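SIS domain protein (Listeria monocytogenes str. 4b F2365, PDB 3FXA) probably binds sugar phosphates through its SIS domain and may act as a sugar-phosphate isomerase. Local coordinates at residues K40-G52 with L63-L77. Residues are numbered along the deposited sequence; the frame is centred on the assembly and turned at random.
Sequences KIAECTGKIVVAG and LVHSFNCIERPAVFL
Ile48 and Phe67 pack within a beta-alpha-beta crossover of the SIS domain's parallel sheet, in which strand 48-51, helix 55-69 and strand 74-76, outermost in the sheet of this chain, follow one another. The short axes of the two strands lie 4.7 Å apart at 24°, and a ladder of four backbone hydrogen bonds joins them: Ile48 N to Pro73 O, Val75 N to Ile48 O, Val50 N to Val75 O and Leu77 N to Val50 O. The sheet face that carries Ile48 and Val50 is closely packed. In the conformer described, Ile48 CD1 stands 3.4 Å from the centroid of the Phe67 ring and 10° off the ring normal, a CH-pi contact over the face. With Ile48 CG1 anti to the carbonyl carbon and the chain extended at chi2, that methyl is carried to the ring, while Ile41 CD1 approaches Phe67 CZ at 3.5 Å. Further along, Val50 CG2 meets Val64 CG2 at 3.6 Å, and Ile171 of helix 157-177 also packs on Phe67. Val49 and Val75, on the other face, lie side by side; there Val75 also packs on Val75 of the second subunit. Asn68 ties helix to strand 74-76 through its amide, accepting from Ala74 N at OD1 and donating from ND2 to Ala74 O.

The looser side lies at the end of helix 31-43, where Ala42, Cys44 and Arg72 are partly exposed and a water takes part. It donates to Ala42 O and weakly accepts from Arg72 NH2. The Arg72 chain, bent at chi2 and chi3, brings its guanidinium to Ile41 O, with a weak bond from NE. The straighter bond, 148° at the hydrogen, runs from Arg72 NH2 to Ile41 O at 2.8 Å.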
ATOM      1  N   LYS A  40     -17.629  -3.589  21.465  1.00 16.23           N
ATOM      2  CA  LYS A  40     -17.234  -4.700  20.584  1.00 16.13           C
ATOM      3  C   LYS A  40     -15.736  -4.680  20.266  1.00 14.53           C
ATOM      4  O   LYS A  40     -15.097  -5.735  20.294  1.00 17.45           O
ATOM      5  CB  LYS A  40     -18.040  -4.685  19.287  1.00 17.47           C
ATOM      6  CG  LYS A  40     -18.030  -6.004  18.508  1.00 22.54           C
ATOM      7  CD  LYS A  40     -18.971  -7.026  19.144  1.00 26.15           C
ATOM      8  CE  LYS A  40     -18.986  -8.347  18.387  1.00 28.86           C
ATOM      9  NZ  LYS A  40     -19.735  -9.384  19.149  1.00 30.64           N
ATOM     10  N   ILE A  41     -15.182  -3.501  19.955  1.00 14.71           N
ATOM     11  CA  ILE A  41     -13.747  -3.364  19.619  1.00 14.90           C
ATOM     12  C   ILE A  41     -12.871  -3.586  20.854  1.00 15.64           C
ATOM     13  O   ILE A  41     -11.845  -4.252  20.764  1.00 16.43           O
ATOM     14  CB  ILE A  41     -13.422  -2.066  18.845  1.00 12.54           C
ATOM     15  CG1 ILE A  41     -14.112  -2.100  17.476  1.00 13.29           C
ATOM     16  CG2 ILE A  41     -11.895  -1.830  18.698  1.00 14.17           C
ATOM     17  CD1 ILE A  41     -13.990  -0.757  16.704  1.00 18.78           C
ATOM     18  N   ALA A  42     -13.303  -3.092  22.011  1.00 14.99           N
ATOM     19  CA  ALA A  42     -12.608  -3.359  23.282  1.00 15.77           C
ATOM     20  C   ALA A  42     -12.556  -4.860  23.618  1.00 16.44           C
ATOM     21  O   ALA A  42     -11.544  -5.335  24.094  1.00 18.38           O
ATOM     22  CB  ALA A  42     -13.277  -2.617  24.428  1.00 15.92           C
ATOM     23  N   GLU A  43     -13.631  -5.579  23.306  1.00 18.18           N
ATOM     24  CA  GLU A  43     -13.759  -7.030  23.571  1.00 19.34           C
ATOM     25  C   GLU A  43     -13.070  -7.913  22.516  1.00 19.36           C
ATOM     26  O   GLU A  43     -12.847  -9.104  22.749  1.00 19.90           O
ATOM     27  CB  GLU A  43     -15.255  -7.412  23.674  1.00 20.88           C
ATOM     28  CG  GLU A  43     -15.942  -6.823  24.923  1.00 24.62           C
ATOM     29  CD  GLU A  43     -17.473  -6.914  24.935  1.00 28.92           C
ATOM     30  OE1 GLU A  43     -18.108  -7.324  23.939  1.00 31.56           O
ATOM     31  OE2 GLU A  43     -18.051  -6.536  25.972  1.00 33.68           O
ATOM     32  N   CYS A  44     -12.714  -7.339  21.374  1.00 17.02           N
ATOM     33  CA  CYS A  44     -12.144  -8.134  20.257  1.00 17.96           C
ATOM     34  C   CYS A  44     -10.811  -8.823  20.586  1.00 17.71           C
ATOM     35  O   CYS A  44      -9.843  -8.183  20.969  1.00 17.65           O
ATOM     36  CB  CYS A  44     -11.999  -7.249  19.027  1.00 18.65           C
ATOM     37  SG  CYS A  44     -11.618  -8.154  17.524  1.00 20.55           S
ATOM     38  N   THR A  45     -10.776 -10.153  20.438  1.00 19.24           N
ATOM     39  CA  THR A  45      -9.557 -10.957  20.639  1.00 20.05           C
ATOM     40  C   THR A  45      -8.807 -11.245  19.322  1.00 20.23           C
ATOM     41  O   THR A  45      -7.710 -11.834  19.348  1.00 21.61           O
ATOM     42  CB  THR A  45      -9.875 -12.312  21.328  1.00 19.71           C
ATOM     43  OG1 THR A  45     -10.701 -13.122  20.481  1.00 21.74           O
ATOM     44  CG2 THR A  45     -10.573 -12.063  22.653  1.00 20.49           C
ATOM     45  N   GLY A  46      -9.391 -10.850  18.188  1.00 19.12           N
ATOM     46  CA  GLY A  46      -8.753 -11.007  16.867  1.00 20.04           C
ATOM     47  C   GLY A  46      -8.175  -9.680  16.393  1.00 20.75           C
ATOM     48  O   GLY A  46      -7.403  -9.028  17.108  1.00 23.76           O
ATOM     49  N   LYS A  47      -8.560  -9.279  15.191  1.00 18.22           N
ATOM     50  CA  LYS A  47      -8.127  -8.009  14.606  1.00 16.77           C
ATOM     51  C   LYS A  47      -9.256  -7.358  13.857  1.00 15.77           C
ATOM     52  O   LYS A  47     -10.276  -7.974  13.588  1.00 15.60           O
ATOM     53  CB  LYS A  47      -6.930  -8.239  13.678  1.00 16.29           C
ATOM     54  CG  LYS A  47      -7.227  -9.121  12.477  1.00 20.67           C
ATOM     55  CD  LYS A  47      -5.965  -9.464  11.742  1.00 22.74           C
ATOM     56  CE  LYS A  47      -6.244 -10.435  10.631  1.00 20.80           C
ATOM     57  NZ  LYS A  47      -6.859 -11.726  11.080  1.00 19.22           N
ATOM     58  N   ILE A  48      -9.041  -6.085  13.524  1.00 15.59           N
ATOM     59  CA  ILE A  48     -10.011  -5.292  12.786  0.50 14.80           C
ATOM     60  C   ILE A  48      -9.590  -5.275  11.312  1.00 15.37           C
ATOM     61  O   ILE A  48      -8.516  -4.832  10.995  1.00 18.03           O
ATOM     62  CB  ILE A  48     -10.087  -3.863  13.337  0.50 14.14           C
ATOM     63  CG1 ILE A  48     -10.415  -3.866  14.847  0.50 12.70           C
ATOM     64  CG2 ILE A  48     -11.139  -3.059  12.573  0.50 17.34           C
ATOM     65  CD1 ILE A  48     -10.266  -2.499  15.515  0.50 15.12           C
ATOM     66  N   VAL A  49     -10.450  -5.728  10.420  1.00 16.05           N
ATOM     67  CA  VAL A  49     -10.135  -5.741   8.978  1.00 15.74           C
ATOM     68  C   VAL A  49     -11.011  -4.640   8.381  1.00 14.90           C
ATOM     69  O   VAL A  49     -12.220  -4.682   8.535  1.00 15.69           O
ATOM     70  CB  VAL A  49     -10.447  -7.118   8.360  1.00 15.43           C
ATOM     71  CG1 VAL A  49     -10.063  -7.133   6.906  1.00 16.87           C
ATOM     72  CG2 VAL A  49      -9.689  -8.219   9.116  1.00 16.74           C
ATOM     73  N   VAL A  50     -10.420  -3.637   7.724  1.00 14.14           N
ATOM     74  CA  VAL A  50     -11.209  -2.514   7.167  1.00 13.84           C
ATOM     75  C   VAL A  50     -11.070  -2.491   5.648  1.00 13.66           C
ATOM     76  O   VAL A  50      -9.953  -2.574   5.144  1.00 13.72           O
ATOM     77  CB  VAL A  50     -10.831  -1.148   7.764  1.00 12.98           C
ATOM     78  CG1 VAL A  50     -11.946  -0.073   7.516  1.00 15.84           C
ATOM     79  CG2 VAL A  50     -10.573  -1.279   9.259  1.00 16.22           C
ATOM     80  N   ALA A  51     -12.198  -2.351   4.939  1.00 12.61           N
ATOM     81  CA  ALA A  51     -12.217  -2.270   3.468  1.00 14.67           C
ATOM     82  C   ALA A  51     -12.962  -1.038   2.954  1.00 14.75           C
ATOM     83  O   ALA A  51     -13.995  -0.653   3.491  1.00 15.98           O
ATOM     84  CB  ALA A  51     -12.882  -3.521   2.887  1.00 15.68           C
ATOM     85  N   GLY A  52     -12.445  -0.448   1.890  1.00 15.12           N
ATOM     86  CA  GLY A  52     -13.067   0.686   1.226  1.00 15.69           C
ATOM     87  C   GLY A  52     -12.382   0.892  -0.113  1.00 15.04           C
ATOM     88  O   GLY A  52     -11.252   0.390  -0.317  1.00 16.14           O
ATOM     89  N   LEU A  63      -8.510   4.582   9.890  1.00 12.42           N
ATOM     90  CA  LEU A  63      -8.969   3.682  10.955  1.00 12.68           C
ATOM     91  C   LEU A  63      -7.884   2.643  11.330  1.00 12.05           C
ATOM     92  O   LEU A  63      -7.543   2.469  12.516  1.00 13.14           O
ATOM     93  CB  LEU A  63     -10.242   2.944  10.585  1.00 12.52           C
ATOM     94  CG  LEU A  63     -11.621   3.609  10.714  1.00 12.26           C
ATOM     95  CD1 LEU A  63     -11.803   4.850   9.860  1.00 10.53           C
ATOM     96  CD2 LEU A  63     -12.694   2.565  10.422  1.00 12.57           C
ATOM     97  N   VAL A  64      -7.335   1.994  10.310  1.00 12.56           N
ATOM     98  CA  VAL A  64      -6.295   0.970  10.480  1.00 12.30           C
ATOM     99  C   VAL A  64      -5.061   1.514  11.178  1.00 12.26           C
ATOM    100  O   VAL A  64      -4.619   0.930  12.150  1.00 12.31           O
ATOM    101  CB  VAL A  64      -5.932   0.314   9.119  1.00 11.30           C
ATOM    102  CG1 VAL A  64      -4.618  -0.522   9.216  1.00 14.39           C
ATOM    103  CG2 VAL A  64      -7.126  -0.541   8.570  1.00 15.17           C
ATOM    104  N   HIS A  65      -4.551   2.675  10.757  1.00 13.28           N
ATOM    105  CA  HIS A  65      -3.410   3.250  11.473  1.00 11.86           C
ATOM    106  C   HIS A  65      -3.707   3.533  12.970  1.00 13.06           C
ATOM    107  O   HIS A  65      -2.964   3.096  13.869  1.00 14.23           O
ATOM    108  CB  HIS A  65      -2.905   4.541  10.820  1.00 11.44           C
ATOM    109  CG  HIS A  65      -1.795   5.198  11.596  1.00 13.40           C
ATOM    110  ND1 HIS A  65      -0.494   4.737  11.566  1.00 15.97           N
ATOM    111  CD2 HIS A  65      -1.814   6.207  12.501  1.00 19.56           C
ATOM    112  CE1 HIS A  65       0.242   5.456  12.384  1.00 18.75           C
ATOM    113  NE2 HIS A  65      -0.531   6.357  12.966  1.00 21.26           N
ATOM    114  N   SER A  66      -4.780   4.279  13.197  1.00 13.64           N
ATOM    115  CA  SER A  66      -5.147   4.698  14.545  1.00 12.96           C
ATOM    116  C   SER A  66      -5.539   3.561  15.487  1.00 12.71           C
ATOM    117  O   SER A  66      -5.211   3.632  16.680  1.00 14.99           O
ATOM    118  CB  SER A  66      -6.166   5.851  14.509  1.00 12.50           C
ATOM    119  OG  SER A  66      -5.564   6.976  13.877  1.00 13.82           O
ATOM    120  N   PHE A  67      -6.167   2.510  14.963  1.00 10.74           N
ATOM    121  CA  PHE A  67      -6.499   1.324  15.779  1.00 11.46           C
ATOM    122  C   PHE A  67      -5.182   0.679  16.227  1.00 11.57           C
ATOM    123  O   PHE A  67      -4.991   0.393  17.424  1.00 14.93           O
ATOM    124  CB  PHE A  67      -7.386   0.309  15.028  1.00 11.87           C
ATOM    125  CG  PHE A  67      -8.828   0.649  15.002  1.00 11.27           C
ATOM    126  CD1 PHE A  67      -9.523   0.908  16.208  1.00 16.16           C
ATOM    127  CD2 PHE A  67      -9.567   0.590  13.815  1.00 14.05           C
ATOM    128  CE1 PHE A  67     -10.912   1.171  16.190  1.00 15.09           C
ATOM    129  CE2 PHE A  67     -10.948   0.852  13.816  1.00 20.08           C
ATOM    130  CZ  PHE A  67     -11.606   1.143  14.980  1.00 16.59           C
ATOM    131  N   ASN A  68      -4.246   0.494  15.303  1.00 10.81           N
ATOM    132  CA  ASN A  68      -2.919  -0.035  15.660  1.00 11.30           C
ATOM    133  C   ASN A  68      -2.209   0.796  16.709  1.00 11.54           C
ATOM    134  O   ASN A  68      -1.640   0.248  17.650  1.00 13.32           O
ATOM    135  CB  ASN A  68      -2.030  -0.276  14.442  1.00 10.48           C
ATOM    136  CG  ASN A  68      -2.481  -1.465  13.638  1.00 11.71           C
ATOM    137  OD1 ASN A  68      -2.684  -2.548  14.192  1.00 12.21           O
ATOM    138  ND2 ASN A  68      -2.599  -1.305  12.330  1.00 12.83           N
ATOM    139  N   CYS A  69      -2.311   2.121  16.601  1.00 13.42           N
ATOM    140  CA  CYS A  69      -1.704   3.007  17.575  1.00 14.14           C
ATOM    141  C   CYS A  69      -2.170   2.791  19.016  1.00 14.64           C
ATOM    142  O   CYS A  69      -1.396   3.049  19.938  1.00 14.68           O
ATOM    143  CB  CYS A  69      -1.921   4.470  17.186  1.00 17.07           C
ATOM    144  SG  CYS A  69      -1.036   4.984  15.757  1.00 19.90           S
ATOM    145  N   ILE A  70      -3.414   2.304  19.187  1.00 13.66           N
ATOM    146  CA  ILE A  70      -3.983   2.045  20.507  1.00 13.31           C
ATOM    147  C   ILE A  70      -4.047   0.544  20.841  1.00 12.45           C
ATOM    148  O   ILE A  70      -4.898   0.092  21.621  1.00 14.27           O
ATOM    149  CB  ILE A  70      -5.343   2.733  20.721  1.00 12.11           C
ATOM    150  CG1 ILE A  70      -6.451   2.168  19.837  1.00 12.83           C
ATOM    151  CG2 ILE A  70      -5.190   4.231  20.523  1.00 13.72           C
ATOM    152  CD1 ILE A  70      -7.842   2.216  20.527  1.00 12.55           C
ATOM    153  N   GLU A  71      -3.124  -0.231  20.261  1.00 13.40           N
ATOM    154  CA  GLU A  71      -3.035  -1.672  20.516  1.00 14.00           C
ATOM    155  C   GLU A  71      -4.310  -2.459  20.183  1.00 14.45           C
ATOM    156  O   GLU A  71      -4.707  -3.348  20.950  1.00 15.37           O
ATOM    157  CB  GLU A  71      -2.512  -1.929  21.942  1.00 12.25           C
ATOM    158  CG  GLU A  71      -1.026  -1.740  22.072  1.00 16.27           C
ATOM    159  CD  GLU A  71      -0.218  -2.897  21.461  1.00 16.68           C
ATOM    160  OE1 GLU A  71      -0.717  -4.062  21.440  1.00 20.59           O
ATOM    161  OE2 GLU A  71       0.925  -2.643  21.040  1.00 19.19           O
ATOM    162  N   ARG A  72      -4.982  -2.045  19.104  1.00 14.79           N
ATOM    163  CA  ARG A  72      -6.124  -2.760  18.541  0.50 14.83           C
ATOM    164  C   ARG A  72      -5.657  -3.171  17.142  1.00 15.10           C
ATOM    165  O   ARG A  72      -5.804  -2.396  16.173  1.00 15.13           O
ATOM    166  CB  ARG A  72      -7.410  -1.923  18.500  0.50 15.66           C
ATOM    167  CG  ARG A  72      -7.894  -1.482  19.884  0.50 14.16           C
ATOM    168  CD  ARG A  72      -7.721  -2.617  20.858  0.50 19.56           C
ATOM    169  NE  ARG A  72      -8.752  -3.625  20.847  0.50 20.90           N
ATOM    170  CZ  ARG A  72      -8.590  -4.830  21.391  0.50 24.24           C
ATOM    171  NH1 ARG A  72      -7.434  -5.171  21.947  0.50 23.93           N
ATOM    172  NH2 ARG A  72      -9.574  -5.698  21.356  0.50 25.71           N
ATOM    173  N   PRO A  73      -5.032  -4.387  17.014  1.00 13.82           N
ATOM    174  CA  PRO A  73      -4.540  -4.817  15.694  1.00 13.69           C
ATOM    175  C   PRO A  73      -5.569  -4.625  14.597  1.00 12.91           C
ATOM    176  O   PRO A  73      -6.750  -4.971  14.790  1.00 13.15           O
ATOM    177  CB  PRO A  73      -4.260  -6.304  15.865  1.00 13.53           C
ATOM    178  CG  PRO A  73      -4.348  -6.597  17.271  1.00 14.13           C
ATOM    179  CD  PRO A  73      -4.734  -5.409  18.039  1.00 14.11           C
ATOM    180  N   ALA A  74      -5.107  -4.066  13.483  1.00 13.30           N
ATOM    181  CA  ALA A  74      -5.948  -3.734  12.345  1.00 11.96           C
ATOM    182  C   ALA A  74      -5.167  -3.866  11.050  1.00 12.31           C
ATOM    183  O   ALA A  74      -3.953  -3.692  11.033  1.00 15.14           O
ATOM    184  CB  ALA A  74      -6.469  -2.348  12.501  1.00 11.39           C
ATOM    185  N   VAL A  75      -5.884  -4.185   9.983  1.00 14.33           N
ATOM    186  CA  VAL A  75      -5.309  -4.381   8.645  1.00 13.88           C
ATOM    187  C   VAL A  75      -6.255  -3.857   7.584  1.00 15.49           C
ATOM    188  O   VAL A  75      -7.479  -3.985   7.739  1.00 14.34           O
ATOM    189  CB  VAL A  75      -4.995  -5.872   8.372  1.00 16.75           C
ATOM    190  CG1 VAL A  75      -6.261  -6.697   8.318  1.00 18.38           C
ATOM    191  CG2 VAL A  75      -4.247  -5.982   7.041  1.00 18.93           C
ATOM    192  N   PHE A  76      -5.693  -3.258   6.532  1.00 14.60           N
ATOM    193  CA  PHE A  76      -6.490  -2.794   5.400  1.00 15.84           C
ATOM    194  C   PHE A  76      -6.707  -3.967   4.458  1.00 15.58           C
ATOM    195  O   PHE A  76      -5.746  -4.677   4.132  1.00 14.31           O
ATOM    196  CB  PHE A  76      -5.836  -1.635   4.641  1.00 14.90           C
ATOM    197  CG  PHE A  76      -6.652  -1.170   3.462  1.00 14.41           C
ATOM    198  CD1 PHE A  76      -7.866  -0.523   3.661  1.00 10.45           C
ATOM    199  CD2 PHE A  76      -6.214  -1.385   2.163  1.00 15.66           C
ATOM    200  CE1 PHE A  76      -8.666  -0.111   2.582  1.00 13.50           C
ATOM    201  CE2 PHE A  76      -6.982  -0.968   1.073  1.00 14.95           C
ATOM    202  CZ  PHE A  76      -8.211  -0.314   1.286  1.00 16.03           C
ATOM    203  N   LEU A  77      -7.946  -4.179   4.042  1.00 15.45           N
ATOM    204  CA  LEU A  77      -8.292  -5.214   3.060  1.00 16.54           C
ATOM    205  C   LEU A  77      -8.583  -4.541   1.718  1.00 15.03           C
ATOM    206  O   LEU A  77      -9.631  -3.917   1.557  1.00 15.12           O
ATOM    207  CB  LEU A  77      -9.480  -6.027   3.563  1.00 16.57           C
ATOM    208  CG  LEU A  77     -10.027  -7.152   2.677  1.00 15.88           C
ATOM    209  CD1 LEU A  77      -8.934  -8.201   2.363  1.00 16.22           C
ATOM    210  CD2 LEU A  77     -11.185  -7.812   3.323  1.00 15.82           C
TER
HETATM  211  O   HOH W   1      -9.658  -7.251  24.169  1.00 32.31           O